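PqqA binding protein (Xanthomonas campestris pv. campestris, PDB 3G2B) probably binds the precursor peptide PqqA and presents it to PqqE during biosynthesis of the cofactor pyrroloquinoline quinone. Local coordinates at residues I61-A66 with A71-I76; Q50-T55 with I81-T86. One frame throughout, in Å; residues are numbered along the deposited sequence.

Contact 1 (I61-A66 with A71-I76)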
ATOM      1  N   ILE A  61     -24.086  -2.984  -0.885  1.00  9.41           N
ATOM      2  CA  ILE A  61     -23.858  -1.711  -0.215  1.00 10.05           C
ATOM      3  C   ILE A  61     -24.435  -0.567  -1.046  1.00  9.81           C
ATOM      4  O   ILE A  61     -25.083   0.333  -0.511  1.00  9.33           O
ATOM      5  CB  ILE A  61     -22.350  -1.482   0.031  1.00  9.40           C
ATOM      6  CG1 ILE A  61     -21.852  -2.470   1.092  1.00 12.12           C
ATOM      7  CG2 ILE A  61     -22.103  -0.041   0.479  1.00 11.36           C
ATOM      8  CD1 ILE A  61     -20.350  -2.466   1.292  1.00 11.03           C
ATOM      9  N   ALA A  62     -24.214  -0.613  -2.356  1.00 10.11           N
ATOM     10  CA  ALA A  62     -24.714   0.435  -3.243  1.00  9.39           C
ATOM     11  C   ALA A  62     -26.238   0.451  -3.300  1.00  8.82           C
ATOM     12  O   ALA A  62     -26.852   1.516  -3.290  1.00  9.12           O
ATOM     13  CB  ALA A  62     -24.143   0.253  -4.639  1.00  7.74           C
ATOM     14  N   GLN A  63     -26.846  -0.732  -3.373  1.00  8.48           N
ATOM     15  CA  GLN A  63     -28.303  -0.832  -3.424  1.00  9.74           C
ATOM     16  C   GLN A  63     -28.909  -0.235  -2.152  1.00 10.03           C
ATOM     17  O   GLN A  63     -29.870   0.530  -2.214  1.00 10.29           O
ATOM     18  CB  GLN A  63     -28.718  -2.298  -3.571  1.00  9.24           C
ATOM     19  CG  GLN A  63     -30.169  -2.599  -3.166  1.00  9.99           C
ATOM     20  CD  GLN A  63     -31.207  -1.963  -4.074  1.00 12.43           C
ATOM     21  OE1 GLN A  63     -32.387  -1.888  -3.720  1.00 14.41           O
ATOM     22  NE2 GLN A  63     -30.786  -1.519  -5.251  1.00  7.86           N
ATOM     23  N   THR A  64     -28.327  -0.581  -1.007  1.00 10.33           N
ATOM     24  CA  THR A  64     -28.789  -0.085   0.287  1.00 11.98           C
ATOM     25  C   THR A  64     -28.671   1.435   0.363  1.00 11.24           C
ATOM     26  O   THR A  64     -29.640   2.133   0.667  1.00 12.29           O
ATOM     27  CB  THR A  64     -27.965  -0.706   1.443  1.00 13.85           C
ATOM     28  OG1 THR A  64     -28.204  -2.119   1.493  1.00 15.48           O
ATOM     29  CG2 THR A  64     -28.345  -0.084   2.780  1.00 16.14           C
ATOM     30  N   LEU A  65     -27.481   1.949   0.077  1.00 12.38           N
ATOM     31  CA  LEU A  65     -27.259   3.391   0.134  1.00 11.21           C
ATOM     32  C   LEU A  65     -28.102   4.178  -0.863  1.00 11.38           C
ATOM     33  O   LEU A  65     -28.623   5.246  -0.535  1.00 11.22           O
ATOM     34  CB  LEU A  65     -25.777   3.710  -0.083  1.00 12.24           C
ATOM     35  CG  LEU A  65     -24.825   3.194   0.998  1.00 14.89           C
ATOM     36  CD1 LEU A  65     -23.417   3.722   0.731  1.00 13.75           C
ATOM     37  CD2 LEU A  65     -25.311   3.652   2.370  1.00 15.77           C
ATOM     38  N   ALA A  66     -28.250   3.667  -2.080  1.00 10.78           N
ATOM     39  CA  ALA A  66     -29.042   4.390  -3.063  1.00 11.04           C
ATOM     40  C   ALA A  66     -30.485   4.488  -2.581  1.00 11.87           C
ATOM     41  O   ALA A  66     -31.126   5.525  -2.732  1.00 13.01           O
ATOM     42  CB  ALA A  66     -28.971   3.701  -4.430  1.00 10.12           C
ATOM     43  N   ALA A  71     -31.165   7.935  -4.181  1.00 16.20           N
ATOM     44  CA  ALA A  71     -30.244   8.205  -5.278  1.00 15.26           C
ATOM     45  C   ALA A  71     -30.298   7.083  -6.304  1.00 14.93           C
ATOM     46  O   ALA A  71     -30.864   6.020  -6.048  1.00 14.62           O
ATOM     47  CB  ALA A  71     -28.817   8.353  -4.740  1.00 13.66           C
ATOM     48  N   ASP A  72     -29.716   7.329  -7.471  1.00 14.09           N
ATOM     49  CA  ASP A  72     -29.690   6.328  -8.531  1.00 13.67           C
ATOM     50  C   ASP A  72     -28.670   5.246  -8.189  1.00 12.71           C
ATOM     51  O   ASP A  72     -27.495   5.540  -7.973  1.00 11.80           O
ATOM     52  CB  ASP A  72     -29.311   6.971  -9.857  1.00 14.84           C
ATOM     53  CG  ASP A  72     -29.337   5.986 -10.998  1.00 16.96           C
ATOM     54  OD1 ASP A  72     -30.432   5.725 -11.536  1.00 20.83           O
ATOM     55  OD2 ASP A  72     -28.265   5.456 -11.343  1.00 17.00           O
ATOM     56  N   ALA A  73     -29.122   3.995  -8.159  1.00 14.04           N
ATOM     57  CA  ALA A  73     -28.263   2.865  -7.810  1.00 12.83           C
ATOM     58  C   ALA A  73     -27.078   2.622  -8.741  1.00 11.20           C
ATOM     59  O   ALA A  73     -25.993   2.259  -8.286  1.00 11.80           O
ATOM     60  CB  ALA A  73     -29.105   1.600  -7.704  1.00 11.87           C
ATOM     61  N   SER A  74     -27.275   2.813 -10.041  1.00 11.20           N
ATOM     62  CA  SER A  74     -26.187   2.600 -10.990  1.00 11.63           C
ATOM     63  C   SER A  74     -25.051   3.570 -10.677  1.00 10.60           C
ATOM     64  O   SER A  74     -23.881   3.186 -10.636  1.00 11.09           O
ATOM     65  CB  SER A  74     -26.682   2.819 -12.422  1.00 13.04           C
ATOM     66  OG  SER A  74     -25.642   2.588 -13.354  1.00 17.96           O
ATOM     67  N   GLU A  75     -25.413   4.830 -10.453  1.00 10.53           N
ATOM     68  CA  GLU A  75     -24.448   5.875 -10.130  1.00 10.08           C
ATOM     69  C   GLU A  75     -23.713   5.574  -8.827  1.00  9.93           C
ATOM     70  O   GLU A  75     -22.489   5.673  -8.754  1.00  8.61           O
ATOM     71  CB  GLU A  75     -25.162   7.226 -10.015  1.00 12.57           C
ATOM     72  CG  GLU A  75     -25.639   7.775 -11.352  1.00 17.81           C
ATOM     73  CD  GLU A  75     -26.464   9.041 -11.216  1.00 21.00           C
ATOM     74  OE1 GLU A  75     -26.165   9.852 -10.313  1.00 20.80           O
ATOM     75  OE2 GLU A  75     -27.401   9.229 -12.028  1.00 22.71           O
ATOM     76  N   ILE A  76     -24.465   5.217  -7.793  1.00 10.20           N
ATOM     77  CA  ILE A  76     -23.861   4.914  -6.509  1.00  9.40           C
ATOM     78  C   ILE A  76     -22.946   3.687  -6.593  1.00  8.71           C
ATOM     79  O   ILE A  76     -21.883   3.656  -5.974  1.00  8.98           O
ATOM     80  CB  ILE A  76     -24.948   4.694  -5.429  1.00  9.00           C
ATOM     81  CG1 ILE A  76     -25.749   5.990  -5.223  1.00 10.66           C
ATOM     82  CG2 ILE A  76     -24.306   4.258  -4.118  1.00  9.71           C
ATOM     83  CD1 ILE A  76     -24.904   7.192  -4.822  1.00 11.20           C
TER

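Contact 2 (Q50-T55 with I81-T86)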
ATOM      1  N   GLN A  50     -17.876   2.844   6.539  1.00 13.68           N
ATOM      2  CA  GLN A  50     -18.533   2.401   7.762  1.00 14.62           C
ATOM      3  C   GLN A  50     -19.371   1.153   7.504  1.00 14.28           C
ATOM      4  O   GLN A  50     -19.527   0.309   8.389  1.00 15.62           O
ATOM      5  CB  GLN A  50     -19.415   3.532   8.310  1.00 15.51           C
ATOM      6  CG  GLN A  50     -20.146   3.238   9.622  1.00 15.37           C
ATOM      7  CD  GLN A  50     -21.483   2.548   9.418  1.00 17.04           C
ATOM      8  OE1 GLN A  50     -22.253   2.919   8.536  1.00 19.09           O
ATOM      9  NE2 GLN A  50     -21.770   1.551  10.247  1.00 19.87           N
ATOM     10  N   ARG A  51     -19.885   1.029   6.284  1.00 14.23           N
ATOM     11  CA  ARG A  51     -20.725  -0.107   5.916  1.00 14.23           C
ATOM     12  C   ARG A  51     -19.984  -1.409   5.614  1.00 14.46           C
ATOM     13  O   ARG A  51     -20.593  -2.479   5.645  1.00 13.52           O
ATOM     14  CB  ARG A  51     -21.622   0.267   4.727  1.00 14.35           C
ATOM     15  CG  ARG A  51     -22.619   1.372   5.042  1.00 17.81           C
ATOM     16  CD  ARG A  51     -23.516   0.979   6.209  1.00 19.96           C
ATOM     17  NE  ARG A  51     -24.355   2.084   6.663  1.00 23.02           N
ATOM     18  CZ  ARG A  51     -25.466   2.491   6.054  1.00 24.79           C
ATOM     19  NH1 ARG A  51     -26.153   3.510   6.550  1.00 23.74           N
ATOM     20  NH2 ARG A  51     -25.900   1.874   4.965  1.00 27.54           N
ATOM     21  N   TYR A  52     -18.688  -1.335   5.315  1.00 11.89           N
ATOM     22  CA  TYR A  52     -17.917  -2.551   5.043  1.00 13.32           C
ATOM     23  C   TYR A  52     -18.032  -3.458   6.265  1.00 13.90           C
ATOM     24  O   TYR A  52     -17.898  -2.987   7.392  1.00 15.45           O
ATOM     25  CB  TYR A  52     -16.432  -2.237   4.845  1.00 10.99           C
ATOM     26  CG  TYR A  52     -16.045  -1.480   3.590  1.00  9.25           C
ATOM     27  CD1 TYR A  52     -14.981  -0.582   3.617  1.00  8.52           C
ATOM     28  CD2 TYR A  52     -16.700  -1.689   2.374  1.00  7.53           C
ATOM     29  CE1 TYR A  52     -14.567   0.093   2.474  1.00 10.10           C
ATOM     30  CE2 TYR A  52     -16.290  -1.012   1.208  1.00  9.22           C
ATOM     31  CZ  TYR A  52     -15.222  -0.123   1.272  1.00  9.63           C
ATOM     32  OH  TYR A  52     -14.799   0.564   0.146  1.00  9.63           O
ATOM     33  N   ASP A  53     -18.274  -4.748   6.047  1.00 14.53           N
ATOM     34  CA  ASP A  53     -18.372  -5.697   7.156  1.00 15.06           C
ATOM     35  C   ASP A  53     -17.864  -7.085   6.777  1.00 15.97           C
ATOM     36  O   ASP A  53     -18.123  -8.070   7.482  1.00 17.03           O
ATOM     37  CB  ASP A  53     -19.816  -5.785   7.673  1.00 15.54           C
ATOM     38  CG  ASP A  53     -20.783  -6.359   6.650  1.00 15.06           C
ATOM     39  OD1 ASP A  53     -21.996  -6.413   6.954  1.00 20.06           O
ATOM     40  OD2 ASP A  53     -20.351  -6.753   5.549  1.00 14.40           O
ATOM     41  N   GLY A  54     -17.132  -7.155   5.666  1.00 14.65           N
ATOM     42  CA  GLY A  54     -16.575  -8.413   5.200  1.00 15.50           C
ATOM     43  C   GLY A  54     -17.620  -9.444   4.830  1.00 16.40           C
ATOM     44  O   GLY A  54     -17.312 -10.632   4.712  1.00 17.82           O
ATOM     45  N   THR A  55     -18.855  -8.989   4.631  1.00 15.30           N
ATOM     46  CA  THR A  55     -19.958  -9.880   4.287  1.00 15.80           C
ATOM     47  C   THR A  55     -20.752  -9.309   3.113  1.00 15.67           C
ATOM     48  O   THR A  55     -20.898  -9.952   2.071  1.00 17.33           O
ATOM     49  CB  THR A  55     -20.904 -10.052   5.491  1.00 17.47           C
ATOM     50  OG1 THR A  55     -20.137 -10.393   6.657  1.00 18.31           O
ATOM     51  CG2 THR A  55     -21.916 -11.149   5.221  1.00 18.57           C
ATOM     52  N   ILE A  81     -17.626   1.342  -6.133  1.00  8.74           N
ATOM     53  CA  ILE A  81     -16.538   0.565  -6.704  1.00 10.04           C
ATOM     54  C   ILE A  81     -15.275   1.411  -6.853  1.00  9.54           C
ATOM     55  O   ILE A  81     -14.178   0.944  -6.560  1.00  9.70           O
ATOM     56  CB  ILE A  81     -16.939  -0.029  -8.065  1.00 10.72           C
ATOM     57  CG1 ILE A  81     -18.057  -1.050  -7.857  1.00 12.12           C
ATOM     58  CG2 ILE A  81     -15.734  -0.680  -8.728  1.00 13.93           C
ATOM     59  CD1 ILE A  81     -18.569  -1.692  -9.140  1.00 13.54           C
ATOM     60  N   GLU A  82     -15.431   2.655  -7.299  1.00 10.78           N
ATOM     61  CA  GLU A  82     -14.282   3.544  -7.461  1.00 11.77           C
ATOM     62  C   GLU A  82     -13.568   3.745  -6.124  1.00 10.61           C
ATOM     63  O   GLU A  82     -12.344   3.627  -6.042  1.00  9.84           O
ATOM     64  CB  GLU A  82     -14.728   4.904  -8.011  1.00 14.95           C
ATOM     65  CG  GLU A  82     -13.622   5.961  -7.996  1.00 22.69           C
ATOM     66  CD  GLU A  82     -14.095   7.330  -8.467  1.00 26.91           C
ATOM     67  OE1 GLU A  82     -15.144   7.809  -7.980  1.00 27.86           O
ATOM     68  OE2 GLU A  82     -13.408   7.934  -9.319  1.00 30.19           O
ATOM     69  N   LEU A  83     -14.333   4.038  -5.076  1.00 10.54           N
ATOM     70  CA  LEU A  83     -13.747   4.249  -3.754  1.00 10.90           C
ATOM     71  C   LEU A  83     -13.026   3.010  -3.245  1.00 11.25           C
ATOM     72  O   LEU A  83     -11.894   3.088  -2.758  1.00 11.83           O
ATOM     73  CB  LEU A  83     -14.830   4.635  -2.739  1.00 11.94           C
ATOM     74  CG  LEU A  83     -14.370   4.592  -1.276  1.00 14.81           C
ATOM     75  CD1 LEU A  83     -13.377   5.716  -1.020  1.00 15.99           C
ATOM     76  CD2 LEU A  83     -15.575   4.718  -0.354  1.00 15.33           C
ATOM     77  N   THR A  84     -13.693   1.866  -3.346  1.00 10.39           N
ATOM     78  CA  THR A  84     -13.130   0.611  -2.871  1.00 10.22           C
ATOM     79  C   THR A  84     -11.840   0.270  -3.600  1.00 10.05           C
ATOM     80  O   THR A  84     -10.895  -0.243  -3.004  1.00 10.12           O
ATOM     81  CB  THR A  84     -14.147  -0.527  -3.034  1.00 10.95           C
ATOM     82  OG1 THR A  84     -15.362  -0.154  -2.373  1.00 10.20           O
ATOM     83  CG2 THR A  84     -13.614  -1.815  -2.430  1.00 11.64           C
ATOM     84  N   THR A  85     -11.800   0.566  -4.895  1.00  9.80           N
ATOM     85  CA  THR A  85     -10.606   0.314  -5.682  1.00 11.00           C
ATOM     86  C   THR A  85      -9.449   1.139  -5.112  1.00 11.54           C
ATOM     87  O   THR A  85      -8.344   0.632  -4.935  1.00 12.03           O
ATOM     88  CB  THR A  85     -10.831   0.691  -7.153  1.00 13.00           C
ATOM     89  OG1 THR A  85     -11.833  -0.171  -7.708  1.00 13.98           O
ATOM     90  CG2 THR A  85      -9.542   0.549  -7.949  1.00 14.34           C
ATOM     91  N   THR A  86      -9.714   2.409  -4.818  1.00 12.01           N
ATOM     92  CA  THR A  86      -8.693   3.289  -4.254  1.00 12.06           C
ATOM     93  C   THR A  86      -8.216   2.793  -2.891  1.00 11.96           C
ATOM     94  O   THR A  86      -7.012   2.746  -2.621  1.00 11.58           O
ATOM     95  CB  THR A  86      -9.233   4.724  -4.108  1.00 12.92           C
ATOM     96  OG1 THR A  86      -9.510   5.250  -5.414  1.00 14.31           O
ATOM     97  CG2 THR A  86      -8.214   5.621  -3.407  1.00 12.98           C
TER

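Contact 1 (I61-A66 with A71-I76)
The amide of Q63 only brushes the second segment, its NE2 4.3 Å from A73 CB. The carboxylate of D72 faces its own helix: OD2 takes E75 N at 3.1 Å on the anti lone pair, marking D72 as the N-cap. Between the backbones, A71 N donates to A66 O in a bond that is short, 2.8 Å from A71 N to A66 O, and fairly straight (N-H...O 161°), and it ties helix 58-68 to the turn leading into helix 73-89.

Apolar packing fills the middle. A66 CB nestles against A73 CA (3.6 Å) and I76 CG1 (4.0 Å), with A71 O nearest of all to this methyl at 3.4 Å. I76 holds CG2 anti to its backbone N and CG1 beside that N (chi1 -63°), which sends the two branches to different alanines: CG2 rests 4.0 Å from A62 CB. With alanines facing the second segment, the backbones can come close, 5.6 Å between A62 CA and I76 CA.

The pairing is consistent with the helix-turn-helix assignment of the family. A62 continues onto E77 and V80 farther along helix 73-89, while L65 turns to V47, V48 and R51 of helix 44-51.

Contact 2 (Q50-T55 with I81-T86)
Y52 reaches across to T84 and hydrogen-bonds it through its phenol: OH donates to T84 OG1 at 2.7 Å. The acceptor sits at the edge of the tyrosine ring, near its plane, on the CE2 side, as the 3.8 Å from OG1 to Y52 CE2 indicates. Around this bond the threonine carbons close in, with T84 CB 3.4 Å and T84 CG2 3.7 Å from Y52 OH. L83 adds a looser touch, its CD2 4.3 Å from the same oxygen.

The CA atoms of Y52 and T84 stand 9.8 Å apart, so the long tyrosine side chain makes the whole of the contact from 50-55, meeting T84 and, loosely, L83. T84 has OG1 beside its backbone N and anti to the carbonyl carbon (chi1 -55°), where OG1 also hydrogen-bonds V80 O one turn back. Y52 is the first residue to leave helical geometry after helix 44-51, and its ring packs on I61 of helix 58-68 and on L93 of strand 93-94, with L15 of the second subunit also packing on it. Beyond Y52 the chain turns at D53, whose OD2 accepts T55 N at 2.8 Å, an Asx turn.

Because the tyrosine donates to OG1 and V80 O can only accept, the threonine proton is directed to that carbonyl, giving a chain of bonds Y52 to T84 to V80. Each hydroxyl thus has an acceptor for its hydrogen in a buried setting. With OG1 near the ring plane, the donated hydrogen can stay in that plane, the orientation a phenol prefers, which probably limits its rotation.

Contacts 1 and 2 have centres about 13 Å apart and share helix 73-89: contact 1 uses its start and contact 2 its later turns. Along the chain the order is 50-55, 61-66, 71-76, 81-86, so the turn-linked pair of contact 1 falls between the two halves of contact 2. Helix 44-51 and helix 58-68 follow one another, and their residues join the sites directly: I61 CG2 lies 4.3 Å from R51 CB, and T64 CG2 lies 3.8 Å from R51 NH2. Together the contacts hold three successive helices of the PqqD family region as one cluster. Contact 2 also borders the second subunit of the crystal assembly, whereas contact 1 touches no other chain of it.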